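PDB 2HAY: putative NAD(P)H-flavin oxidoreductase from Streptococcus pyogenes serotype M1, which binds flavin mononucleotide and, as a member of the nitroreductase family, probably catalyses NAD(P)H-dependent reduction reactions. Local coordinates for residues A82-H93 with L189-L200. Residues are numbered along the deposited sequence; the frame is centred on the assembly and turned at random.
Sequences ASHFILLIAEKH and LEKEGIASMLSL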
loop_
_atom_site.group_PDB
_atom_site.type_symbol
_atom_site.label_atom_id
_atom_site.label_comp_id
_atom_site.label_asym_id
_atom_site.label_seq_id
_atom_site.Cartn_x
_atom_site.Cartn_y
_atom_site.Cartn_z
ATOM N N ALA B 82 -2.386 0.161 22.871
ATOM C CA ALA B 82 -2.020 -0.894 21.930
ATOM C C ALA B 82 -0.944 -1.782 22.524
ATOM O O ALA B 82 -0.131 -1.333 23.317
ATOM C CB ALA B 82 -1.561 -0.306 20.589
ATOM N N SER B 83 -0.982 -3.064 22.183
ATOM C CA SER B 83 0.061 -3.999 22.581
ATOM C C SER B 83 1.412 -3.643 21.924
ATOM O O SER B 83 2.436 -3.544 22.599
ATOM C CB SER B 83 -0.364 -5.403 22.186
ATOM O OG SER B 83 0.735 -6.262 22.209
ATOM N N HIS B 84 1.413 -3.487 20.596
ATOM C CA HIS B 84 2.615 -3.074 19.871
ATOM C C HIS B 84 2.300 -1.942 18.927
ATOM O O HIS B 84 1.169 -1.788 18.458
ATOM C CB HIS B 84 3.229 -4.222 19.088
ATOM C CG HIS B 84 3.933 -5.234 19.935
ATOM N ND1 HIS B 84 3.278 -6.278 20.544
ATOM C CD2 HIS B 84 5.245 -5.382 20.251
ATOM C CE1 HIS B 84 4.146 -7.027 21.201
ATOM N NE2 HIS B 84 5.345 -6.503 21.045
ATOM N N PHE B 85 3.325 -1.160 18.634
ATOM C CA PHE B 85 3.189 -0.001 17.785
ATOM C C PHE B 85 4.338 -0.043 16.809
ATOM O O PHE B 85 5.496 -0.138 17.223
ATOM C CB PHE B 85 3.265 1.256 18.637
ATOM C CG PHE B 85 2.399 2.350 18.147
ATOM C CD1 PHE B 85 2.871 3.246 17.203
ATOM C CD2 PHE B 85 1.112 2.498 18.636
ATOM C CE1 PHE B 85 2.064 4.266 16.736
ATOM C CE2 PHE B 85 0.291 3.521 18.172
ATOM C CZ PHE B 85 0.764 4.402 17.226
ATOM N N ILE B 86 4.025 -0.002 15.516
ATOM C CA ILE B 86 5.054 -0.145 14.476
ATOM C C ILE B 86 5.165 1.108 13.634
ATOM O O ILE B 86 4.161 1.610 13.136
ATOM C CB ILE B 86 4.771 -1.355 13.550
ATOM C CG1 ILE B 86 4.951 -2.668 14.341
ATOM C CG2 ILE B 86 5.659 -1.319 12.314
ATOM C CD1 ILE B 86 4.624 -3.927 13.542
ATOM N N LEU B 87 6.391 1.600 13.472
ATOM C CA LEU B 87 6.664 2.748 12.617
ATOM C C LEU B 87 7.111 2.262 11.263
ATOM O O LEU B 87 8.044 1.470 11.186
ATOM C CB LEU B 87 7.777 3.640 13.229
ATOM C CG LEU B 87 7.651 3.980 14.710
ATOM C CD1 LEU B 87 8.871 4.795 15.143
ATOM C CD2 LEU B 87 6.358 4.745 14.996
ATOM N N LEU B 88 6.449 2.745 10.210
ATOM C CA LEU B 88 6.816 2.396 8.820
ATOM C C LEU B 88 7.654 3.544 8.286
ATOM O O LEU B 88 7.195 4.688 8.223
ATOM C CB LEU B 88 5.576 2.160 7.952
ATOM C CG LEU B 88 4.725 0.940 8.296
ATOM C CD1 LEU B 88 3.798 1.188 9.527
ATOM C CD2 LEU B 88 3.931 0.531 7.079
ATOM N N ILE B 89 8.915 3.246 7.981
ATOM C CA ILE B 89 9.902 4.262 7.592
ATOM C C ILE B 89 10.253 4.075 6.121
ATOM O O ILE B 89 10.495 2.928 5.682
ATOM C CB ILE B 89 11.207 4.139 8.459
ATOM C CG1 ILE B 89 10.921 4.070 9.967
ATOM C CG2 ILE B 89 12.259 5.228 8.104
ATOM C CD1 ILE B 89 10.050 5.177 10.532
ATOM N N ALA B 90 10.251 5.168 5.345
ATOM C CA ALA B 90 10.676 5.090 3.932
ATOM C C ALA B 90 11.992 5.853 3.639
ATOM O O ALA B 90 12.267 6.893 4.261
ATOM C CB ALA B 90 9.570 5.565 3.019
ATOM N N GLU B 91 12.777 5.349 2.675
ATOM C CA GLU B 91 14.055 5.979 2.270
ATOM C C GLU B 91 13.842 7.270 1.468
ATOM O O GLU B 91 12.945 7.328 0.623
ATOM C CB GLU B 91 14.845 5.029 1.384
ATOM C CG GLU B 91 15.937 4.297 2.071
ATOM C CD GLU B 91 16.554 3.152 1.231
ATOM O OE1 GLU B 91 16.606 3.254 -0.014
ATOM O OE2 GLU B 91 16.996 2.137 1.837
ATOM N N LYS B 92 14.675 8.276 1.720
ATOM C CA LYS B 92 14.691 9.502 0.914
ATOM C C LYS B 92 15.711 9.365 -0.187
ATOM O O LYS B 92 16.615 8.529 -0.114
ATOM C CB LYS B 92 15.070 10.719 1.780
ATOM C CG LYS B 92 14.040 11.028 2.877
ATOM C CD LYS B 92 14.488 12.226 3.694
ATOM C CE LYS B 92 13.334 12.787 4.555
ATOM N NZ LYS B 92 13.865 13.836 5.497
ATOM N N HIS B 93 15.573 10.188 -1.208
ATOM C CA HIS B 93 16.618 10.294 -2.229
ATOM C C HIS B 93 16.942 9.013 -2.998
ATOM O O HIS B 93 18.084 8.770 -3.399
ATOM C CB HIS B 93 17.870 10.902 -1.603
ATOM C CG HIS B 93 17.629 12.261 -1.037
ATOM N ND1 HIS B 93 17.287 13.346 -1.828
ATOM C CD2 HIS B 93 17.677 12.717 0.235
ATOM C CE1 HIS B 93 17.146 14.412 -1.061
ATOM N NE2 HIS B 93 17.364 14.056 0.196
ATOM N N LEU B 189 17.157 11.386 9.785
ATOM C CA LEU B 189 16.275 12.282 9.029
ATOM C C LEU B 189 16.827 12.739 7.667
ATOM O O LEU B 189 16.078 13.149 6.768
ATOM C CB LEU B 189 15.922 13.517 9.855
ATOM C CG LEU B 189 14.435 13.869 10.049
ATOM C CD1 LEU B 189 14.235 15.367 10.352
ATOM C CD2 LEU B 189 13.512 13.365 8.889
ATOM N N GLU B 190 18.134 12.699 7.507
ATOM C CA GLU B 190 18.702 13.057 6.205
ATOM C C GLU B 190 18.546 11.921 5.175
ATOM O O GLU B 190 18.629 12.165 3.979
ATOM C CB GLU B 190 20.163 13.515 6.353
ATOM C CG GLU B 190 20.397 14.615 7.428
ATOM C CD GLU B 190 19.836 16.025 7.072
ATOM O OE1 GLU B 190 19.841 16.894 7.987
ATOM O OE2 GLU B 190 19.402 16.292 5.909
ATOM N N LYS B 191 18.298 10.698 5.651
ATOM C CA LYS B 191 18.242 9.519 4.780
ATOM C C LYS B 191 16.848 8.902 4.636
ATOM O O LYS B 191 16.625 8.121 3.724
ATOM C CB LYS B 191 19.221 8.435 5.269
ATOM C CG LYS B 191 20.700 8.729 4.968
ATOM C CD LYS B 191 21.630 7.714 5.640
ATOM C CE LYS B 191 23.083 8.128 5.504
ATOM N NZ LYS B 191 23.968 7.348 6.420
ATOM N N GLU B 192 15.935 9.259 5.540
ATOM C CA GLU B 192 14.653 8.571 5.722
ATOM C C GLU B 192 13.650 9.429 6.502
ATOM O O GLU B 192 14.015 10.425 7.158
ATOM C CB GLU B 192 14.833 7.201 6.405
ATOM C CG GLU B 192 15.228 7.230 7.878
ATOM C CD GLU B 192 15.920 5.950 8.377
ATOM O OE1 GLU B 192 15.796 4.844 7.755
ATOM O OE2 GLU B 192 16.623 6.059 9.402
ATOM N N GLY B 193 12.381 9.057 6.369
ATOM C CA GLY B 193 11.273 9.747 7.026
ATOM C C GLY B 193 10.134 8.764 7.294
ATOM O O GLY B 193 9.988 7.735 6.623
ATOM N N ILE B 194 9.340 9.060 8.300
ATOM C CA ILE B 194 8.223 8.200 8.607
ATOM C C ILE B 194 7.159 8.286 7.488
ATOM O O ILE B 194 6.909 9.371 6.952
ATOM C CB ILE B 194 7.642 8.525 10.031
ATOM C CG1 ILE B 194 6.663 7.419 10.474
ATOM C CG2 ILE B 194 7.037 9.958 10.105
ATOM C CD1 ILE B 194 6.358 7.434 11.975
ATOM N N ALA B 195 6.571 7.135 7.146
ATOM C CA ALA B 195 5.496 7.033 6.168
ATOM C C ALA B 195 4.135 6.944 6.875
ATOM O O ALA B 195 3.148 7.604 6.478
ATOM C CB ALA B 195 5.728 5.812 5.270
ATOM N N SER B 196 4.092 6.131 7.922
ATOM C CA SER B 196 2.869 5.922 8.688
ATOM C C SER B 196 3.178 5.154 9.998
ATOM O O SER B 196 4.332 4.787 10.264
ATOM C CB SER B 196 1.839 5.158 7.818
ATOM O OG SER B 196 2.291 3.849 7.570
HETATM N N MSE B 197 2.151 4.922 10.804
HETATM C CA MSE B 197 2.270 4.069 11.978
HETATM C C MSE B 197 1.177 2.999 11.925
HETATM O O MSE B 197 0.160 3.173 11.254
HETATM C CB MSE B 197 2.094 4.896 13.260
HETATM C CG MSE B 197 3.001 6.102 13.415
HETATM SE SE MSE B 197 2.384 7.237 14.937
HETATM C CE MSE B 197 3.556 8.729 14.694
ATOM N N LEU B 198 1.380 1.908 12.648
ATOM C CA LEU B 198 0.385 0.854 12.754
ATOM C C LEU B 198 0.311 0.418 14.219
ATOM O O LEU B 198 1.303 -0.032 14.770
ATOM C CB LEU B 198 0.798 -0.343 11.874
ATOM C CG LEU B 198 -0.117 -1.566 11.867
ATOM C CD1 LEU B 198 -1.489 -1.221 11.250
ATOM C CD2 LEU B 198 0.570 -2.659 11.079
ATOM N N SER B 199 -0.842 0.559 14.861
ATOM C CA SER B 199 -1.021 -0.057 16.183
ATOM C C SER B 199 -1.557 -1.474 16.038
ATOM O O SER B 199 -2.311 -1.760 15.125
ATOM C CB SER B 199 -1.958 0.767 17.067
ATOM O OG SER B 199 -3.176 1.007 16.399
ATOM N N LEU B 200 -1.146 -2.356 16.941
ATOM C CA LEU B 200 -1.618 -3.727 16.944
ATOM C C LEU B 200 -1.994 -4.147 18.383
ATOM O O LEU B 200 -1.427 -3.635 19.358
ATOM C CB LEU B 200 -0.569 -4.668 16.342
ATOM C CG LEU B 200 0.059 -4.233 15.020
ATOM C CD1 LEU B 200 1.424 -3.553 15.297
ATOM C CD2 LEU B 200 0.254 -5.406 14.111
HETATM O O HOH W 1 18.448 7.766 1.728
#
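L200 and H84 form a hydrogen-bonded pair at one end of the antiparallel pairing of strand 84-91 with strand 192-200, and CD1 of L200 meets I86 CD1 at 3.7 Å, the two side chains crossing at an angle on the face they share with H84. Here S83 and H84 both stand opposite L200, a classic beta bulge.

Midway, L88 spreads over S196. Its chi1 of -67° places CG beside the backbone N and, with chi2 at 79°, both methyls come to S196 OG (CD1 3.6 Å, CD2 3.7 Å). A second classic bulge occurs here, A195 and S196 both facing L88. The carbonyl oxygen of L88 takes a short, nearly straight bond from A195 N (2.7 Å) and a weak one from S196 N, so the register slips by one residue and I89 pairs with I194.

K92, just past the end of strand 84-91, runs extended past the backbone of E192, and its NZ donates to L189 O at 2.6 Å, close to the line of that carbonyl. The backbone N of K92 binds K191 O, joining the strand exit to the turn that precedes E192.

On the face of F85, L87 and M197, away from L88 and L200, the selenium of M197, a selenomethionine, lies at the edge of the F85 ring, near its plane, 3.5 Å from F85 CE1: a Met-aromatic contact.

The side chain of S196 is about 6 Å from the bound FMN. These are the two inner strands of a four-stranded antiparallel sheet, flanked by 54-59 and 165-169; helix 137-162 packs on the L88 and L198 face and helix 174-183 on that of L87 and M197.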